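Local coordinates for protein glutamate racemase (Francisella tularensis subsp. tularensis, PDB 3OUT) that belongs to the Asp/Glu/hydantoin racemase family of alpha/beta enzymes and holds D-glutamic acid in a pocket between two alpha/beta lobes, each built on a parallel beta sheet, at residues Ile54-Ala59 / Ile83-Val88; Asn78-Ile83 / Thr119-Ser125. All coordinates share one frame; numbering follows the deposited sequence.

Interaction 1: Ile54-Ala59 / Ile83-Val88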
loop_
_atom_site.group_PDB
_atom_site.type_symbol
_atom_site.label_atom_id
_atom_site.label_comp_id
_atom_site.label_asym_id
_atom_site.label_seq_id
_atom_site.Cartn_x
_atom_site.Cartn_y
_atom_site.Cartn_z
ATOM N N ILE B 54 3.147 10.379 -4.703
ATOM C CA ILE B 54 2.245 10.415 -5.846
ATOM C C ILE B 54 2.818 9.594 -6.982
ATOM O O ILE B 54 2.072 8.825 -7.610
ATOM C CB ILE B 54 1.896 11.845 -6.298
ATOM C CG1 ILE B 54 1.059 12.544 -5.191
ATOM C CG2 ILE B 54 1.170 11.798 -7.654
ATOM C CD1 ILE B 54 1.019 14.061 -5.306
ATOM N N GLN B 55 4.123 9.708 -7.242
ATOM C CA GLN B 55 4.751 8.880 -8.273
ATOM C C GLN B 55 4.688 7.383 -7.977
ATOM O O GLN B 55 4.454 6.601 -8.885
ATOM C CB GLN B 55 6.201 9.291 -8.554
ATOM C CG GLN B 55 6.299 10.654 -9.169
ATOM C CD GLN B 55 7.675 10.995 -9.727
ATOM O OE1 GLN B 55 8.675 10.343 -9.446
ATOM N NE2 GLN B 55 7.705 11.984 -10.616
ATOM N N LYS B 56 4.941 6.988 -6.725
ATOM C CA LYS B 56 4.853 5.608 -6.299
ATOM C C LYS B 56 3.458 5.055 -6.573
ATOM O O LYS B 56 3.319 3.996 -7.205
ATOM C CB LYS B 56 5.188 5.488 -4.798
ATOM C CG LYS B 56 5.111 4.046 -4.332
ATOM C CD LYS B 56 5.319 3.929 -2.827
ATOM C CE LYS B 56 5.297 2.446 -2.361
ATOM N NZ LYS B 56 6.608 1.714 -2.686
ATOM N N PHE B 57 2.418 5.797 -6.162
ATOM C CA PHE B 57 1.039 5.354 -6.320
ATOM C C PHE B 57 0.681 5.242 -7.791
ATOM O O PHE B 57 0.077 4.228 -8.257
ATOM C CB PHE B 57 0.095 6.363 -5.666
ATOM C CG PHE B 57 0.103 6.381 -4.174
ATOM C CD1 PHE B 57 0.778 5.457 -3.416
ATOM C CD2 PHE B 57 -0.629 7.393 -3.543
ATOM C CE1 PHE B 57 0.713 5.524 -2.035
ATOM C CE2 PHE B 57 -0.696 7.468 -2.182
ATOM C CZ PHE B 57 -0.026 6.523 -1.448
ATOM N N ALA B 58 1.079 6.244 -8.586
ATOM C CA ALA B 58 0.728 6.255 -10.026
ATOM C C ALA B 58 1.391 5.116 -10.785
ATOM O O ALA B 58 0.768 4.563 -11.699
ATOM C CB ALA B 58 1.140 7.588 -10.685
ATOM N N ALA B 59 2.612 4.733 -10.396
ATOM C CA ALA B 59 3.260 3.593 -11.066
ATOM C C ALA B 59 2.438 2.311 -10.854
ATOM O O ALA B 59 2.283 1.522 -11.761
ATOM C CB ALA B 59 4.718 3.422 -10.632
ATOM N N ILE B 83 2.496 15.548 -11.856
ATOM C CA ILE B 83 3.621 14.987 -11.112
ATOM C C ILE B 83 4.133 13.665 -11.642
ATOM O O ILE B 83 5.331 13.392 -11.498
ATOM C CB ILE B 83 3.265 14.903 -9.594
ATOM C CG1 ILE B 83 3.220 16.327 -9.035
ATOM C CG2 ILE B 83 4.198 13.966 -8.801
ATOM C CD1 ILE B 83 2.368 16.512 -7.751
ATOM N N ALA B 84 3.258 12.868 -12.266
ATOM C CA ALA B 84 3.569 11.491 -12.655
ATOM C C ALA B 84 3.304 11.143 -14.084
ATOM O O ALA B 84 3.362 9.959 -14.447
ATOM C CB ALA B 84 2.816 10.485 -11.698
ATOM N N LYS B 85 3.091 12.140 -14.962
ATOM C CA LYS B 85 2.801 11.830 -16.351
ATOM C C LYS B 85 3.904 11.001 -16.967
ATOM O O LYS B 85 3.625 10.047 -17.679
ATOM C CB LYS B 85 2.600 13.113 -17.171
ATOM C CG LYS B 85 2.141 12.898 -18.611
ATOM C CD LYS B 85 1.886 14.237 -19.307
ATOM C CE LYS B 85 3.131 15.081 -19.505
ATOM N NZ LYS B 85 2.874 16.188 -20.509
ATOM N N ASP B 86 5.169 11.360 -16.734
ATOM C CA ASP B 86 6.260 10.637 -17.363
ATOM C C ASP B 86 6.413 9.212 -16.835
ATOM O O ASP B 86 6.711 8.313 -17.614
ATOM C CB ASP B 86 7.574 11.418 -17.207
ATOM C CG ASP B 86 7.622 12.676 -18.091
ATOM O OD1 ASP B 86 6.760 12.876 -18.989
ATOM O OD2 ASP B 86 8.546 13.479 -17.873
ATOM N N ILE B 87 6.211 9.027 -15.528
ATOM C CA ILE B 87 6.187 7.705 -14.892
ATOM C C ILE B 87 5.153 6.835 -15.603
ATOM O O ILE B 87 5.422 5.687 -15.961
ATOM C CB ILE B 87 5.777 7.832 -13.381
ATOM C CG1 ILE B 87 6.905 8.511 -12.532
ATOM C CG2 ILE B 87 5.371 6.472 -12.787
ATOM C CD1 ILE B 87 8.076 7.635 -12.312
ATOM N N VAL B 88 3.964 7.397 -15.833
ATOM C CA VAL B 88 2.859 6.637 -16.476
ATOM C C VAL B 88 3.171 6.316 -17.944
ATOM O O VAL B 88 2.980 5.187 -18.384
ATOM C CB VAL B 88 1.488 7.363 -16.357
ATOM C CG1 VAL B 88 0.367 6.599 -17.129
ATOM C CG2 VAL B 88 1.103 7.526 -14.872
#
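Gln-55 reaches over the groove between two helices and lays its extended side chain across Ile-83 and Ile-87, roughly at right angles to both. CG sits beside the backbone N and opposite the carbonyl carbon (chi1 -66°), and from there the chain runs on to bring NE2 2.9 Å from Ile-83 O. The bond is nearly straight (171° at the hydrogen), the oxygen lies almost in the amide plane, and the donor comes nearly end-on to the carbonyl, slightly tilted from its plane. Helix 78-92 is kinked here: the N atoms of Asp-86 and Ile-87 make no bond to the preceding turn. The kink leaves Ile-83 O without its usual helical donor, Ile-87 N, and the Gln-55 amide, on a chain long enough to reach it, supplies one instead. The same bond fixes the rotation of the amide, whose CD lies 3.8 Å from Ile-87 CG1.

Apolar groups line the rest of the groove. Ile-54 and Ile-83 also cross at about a right angle; their outer methyls meet with CD1 3.7 Å from CD1, while their CG2 branches are 3.9 Å apart. Two small residues let the backbones close in: Ala-58 CB and Ala-84 CB are only 3.5 Å apart, a tight carbon contact. Ala-59, one turn on from Gln-55, meets Ile-87 CG2 with its CB at 3.8 Å, and the CG2 branch of Val-88 touches Ala-58 CB.

The two axes, 38° from parallel, approach to 8.9 Å. Ser-264 of a second subunit packs on Gln-55 and covers that flank of the contact. On the inner side Ala-58 and Val-88 both rest on Phe-13 of strand 10-14, seating helices 51-67 and 78-92 against the six-stranded parallel sheet.

Interaction 2: Asn78-Ile83 / Thr119-Ser125; sequences NTISAI and TPATINS. With DGL (D-glutamic acid), chain E.
Thr-79 OG1 is gripped from two sides: it receives a hydrogen bond from Thr-119 OG1 at 2.9 Å and donates one to OE1 of D-glutamic acid at 2.7 Å. Thr-119 is the N-cap of helix 120-125, and its OG1, folded between the backbone N and the carbonyl carbon (chi1 64°), also accepts from Thr-122 N at 3.1 Å. Threonine suits both places, since its hydroxyl can donate and accept at once; the methyl of Thr-79 meanwhile packs on Ala-121 CB. Asn-78 holds the other carboxylate oxygen, OE2, through its backbone N at 2.9 Å and through ND2 at 3.0 Å, while its OD1 bonds to Tyr-128 OH, which fixes the turn of the amide. Beyond the polar end, Ile-83 CD1 touches Ala-121 CB (3.7 Å). Ser-125 lays CB against Ile-83 CG1 and bends OG back to Thr-122 O (2.7 Å). The chain of bonds from Thr-122 N through Thr-119 and Thr-79 to OE1 runs in one donor direction, and the first turn of helix 78-92 faces the carboxylate; both would be expected to stabilise its negative charge.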
loop_
_atom_site.group_PDB
_atom_site.type_symbol
_atom_site.label_atom_id
_atom_site.label_comp_id
_atom_site.label_asym_id
_atom_site.label_seq_id
_atom_site.Cartn_x
_atom_site.Cartn_y
_atom_site.Cartn_z
ATOM N N ASN B 78 -5.616 15.971 -12.412
ATOM C CA ASN B 78 -4.617 16.988 -12.625
ATOM C C ASN B 78 -3.361 16.782 -11.778
ATOM O O ASN B 78 -2.254 17.124 -12.194
ATOM C CB ASN B 78 -5.167 18.385 -12.326
ATOM C CG ASN B 78 -6.191 18.862 -13.337
ATOM O OD1 ASN B 78 -5.861 19.609 -14.299
ATOM N ND2 ASN B 78 -7.449 18.477 -13.116
ATOM N N THR B 79 -3.536 16.221 -10.592
ATOM C CA THR B 79 -2.438 16.022 -9.644
ATOM C C THR B 79 -1.512 14.930 -10.187
ATOM O O THR B 79 -0.310 15.125 -10.260
ATOM C CB THR B 79 -2.958 15.674 -8.196
ATOM O OG1 THR B 79 -3.827 16.714 -7.738
ATOM C CG2 THR B 79 -1.795 15.435 -7.251
ATOM N N ILE B 80 -2.066 13.801 -10.629
ATOM C CA ILE B 80 -1.247 12.761 -11.291
ATOM C C ILE B 80 -0.620 13.298 -12.585
ATOM O O ILE B 80 0.562 13.082 -12.837
ATOM C CB ILE B 80 -2.079 11.487 -11.574
ATOM C CG1 ILE B 80 -2.580 10.882 -10.258
ATOM C CG2 ILE B 80 -1.234 10.428 -12.350
ATOM C CD1 ILE B 80 -3.612 9.718 -10.433
ATOM N N SER B 81 -1.396 14.024 -13.379
ATOM C CA SER B 81 -0.821 14.606 -14.622
ATOM C C SER B 81 0.358 15.541 -14.363
ATOM O O SER B 81 1.321 15.585 -15.125
ATOM C CB SER B 81 -1.891 15.395 -15.363
ATOM O OG SER B 81 -2.977 14.548 -15.822
ATOM N N ALA B 82 0.249 16.347 -13.328
ATOM C CA ALA B 82 1.274 17.305 -12.971
ATOM C C ALA B 82 2.604 16.667 -12.569
ATOM O O ALA B 82 3.703 17.198 -12.835
ATOM C CB ALA B 82 0.787 18.150 -11.788
ATOM N N ILE B 83 2.496 15.548 -11.856
ATOM C CA ILE B 83 3.621 14.987 -11.112
ATOM C C ILE B 83 4.133 13.665 -11.642
ATOM O O ILE B 83 5.331 13.392 -11.498
ATOM C CB ILE B 83 3.265 14.903 -9.594
ATOM C CG1 ILE B 83 3.220 16.327 -9.035
ATOM C CG2 ILE B 83 4.198 13.966 -8.801
ATOM C CD1 ILE B 83 2.368 16.512 -7.751
ATOM N N THR B 119 -5.014 21.708 -6.732
ATOM C CA THR B 119 -4.566 21.189 -5.436
ATOM C C THR B 119 -3.192 21.733 -5.055
ATOM O O THR B 119 -2.401 22.163 -5.910
ATOM C CB THR B 119 -4.456 19.666 -5.413
ATOM O OG1 THR B 119 -3.435 19.265 -6.347
ATOM C CG2 THR B 119 -5.773 18.940 -5.727
ATOM N N PRO B 120 -2.888 21.703 -3.759
ATOM C CA PRO B 120 -1.528 22.095 -3.350
ATOM C C PRO B 120 -0.429 21.354 -4.102
ATOM O O PRO B 120 0.541 21.991 -4.551
ATOM C CB PRO B 120 -1.546 21.803 -1.826
ATOM C CG PRO B 120 -2.932 22.005 -1.454
ATOM C CD PRO B 120 -3.726 21.400 -2.586
ATOM N N ALA B 121 -0.548 20.028 -4.269
ATOM C CA ALA B 121 0.458 19.270 -5.028
ATOM C C ALA B 121 0.604 19.780 -6.456
ATOM O O ALA B 121 1.713 19.970 -6.932
ATOM C CB ALA B 121 0.184 17.770 -5.011
ATOM N N THR B 122 -0.516 20.042 -7.125
ATOM C CA THR B 122 -0.449 20.489 -8.495
ATOM C C THR B 122 0.233 21.833 -8.578
ATOM O O THR B 122 1.052 22.052 -9.461
ATOM C CB THR B 122 -1.864 20.511 -9.129
ATOM O OG1 THR B 122 -2.373 19.171 -9.163
ATOM C CG2 THR B 122 -1.899 21.159 -10.553
ATOM N N ILE B 123 -0.183 22.783 -7.742
ATOM C CA ILE B 123 0.345 24.147 -7.858
ATOM C C ILE B 123 1.833 24.132 -7.452
ATOM O O ILE B 123 2.680 24.692 -8.158
ATOM C CB ILE B 123 -0.435 25.149 -6.991
ATOM C CG1 ILE B 123 -1.877 25.290 -7.464
ATOM C CG2 ILE B 123 0.301 26.521 -6.984
ATOM C CD1 ILE B 123 -2.051 25.788 -8.893
ATOM N N ASN B 124 2.171 23.432 -6.358
ATOM C CA ASN B 124 3.558 23.363 -5.902
ATOM C C ASN B 124 4.470 22.653 -6.896
ATOM O O ASN B 124 5.650 22.950 -6.961
ATOM C CB ASN B 124 3.685 22.680 -4.537
ATOM C CG ASN B 124 3.067 23.477 -3.428
ATOM O OD1 ASN B 124 2.889 24.680 -3.532
ATOM N ND2 ASN B 124 2.703 22.787 -2.354
ATOM N N SER B 125 3.922 21.766 -7.727
ATOM C CA SER B 125 4.698 21.108 -8.757
ATOM C C SER B 125 5.095 22.066 -9.880
ATOM O O SER B 125 6.018 21.780 -10.643
ATOM C CB SER B 125 3.937 19.956 -9.375
ATOM O OG SER B 125 3.030 20.422 -10.343
HETATM N N DGL E . -8.866 13.479 -6.622
HETATM C CA DGL E . -8.145 14.704 -6.127
HETATM C C DGL E . -7.223 14.353 -4.994
HETATM O O DGL E . -6.894 13.157 -4.829
HETATM C CB DGL E . -7.287 15.388 -7.185
HETATM C CG DGL E . -8.011 15.728 -8.496
HETATM C CD DGL E . -7.239 16.639 -9.431
HETATM O OE1 DGL E . -6.189 17.179 -9.037
HETATM O OE2 DGL E . -7.738 16.842 -10.574
HETATM O OXT DGL E . -6.734 15.258 -4.275
#

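How the interactions relate
Along the chain the segments alternate, 54-59, 78-83, 83-88 and 119-125, and helix 78-92 serves both contacts, with Ile-83 common to them. Their centres lie 11 Å apart. Interaction 1 joins two helices that follow strands 35-39 and 72-75 of the six-stranded sheet; interaction 2 carries the packing over to helix 120-125, which follows strand 113-118 of the four-stranded sheet. Ile-54 stitches them together: its CD1 lies 3.7 Å from Thr-79 CG2 and 3.8 Å from Ala-121 CB. Helix 78-92 presents its first turn to D-glutamic acid and packs on helix 51-67 from that turn onward, so the ligand pocket is built directly onto the packing that joins the lobes formed on the six-stranded and four-stranded sheets.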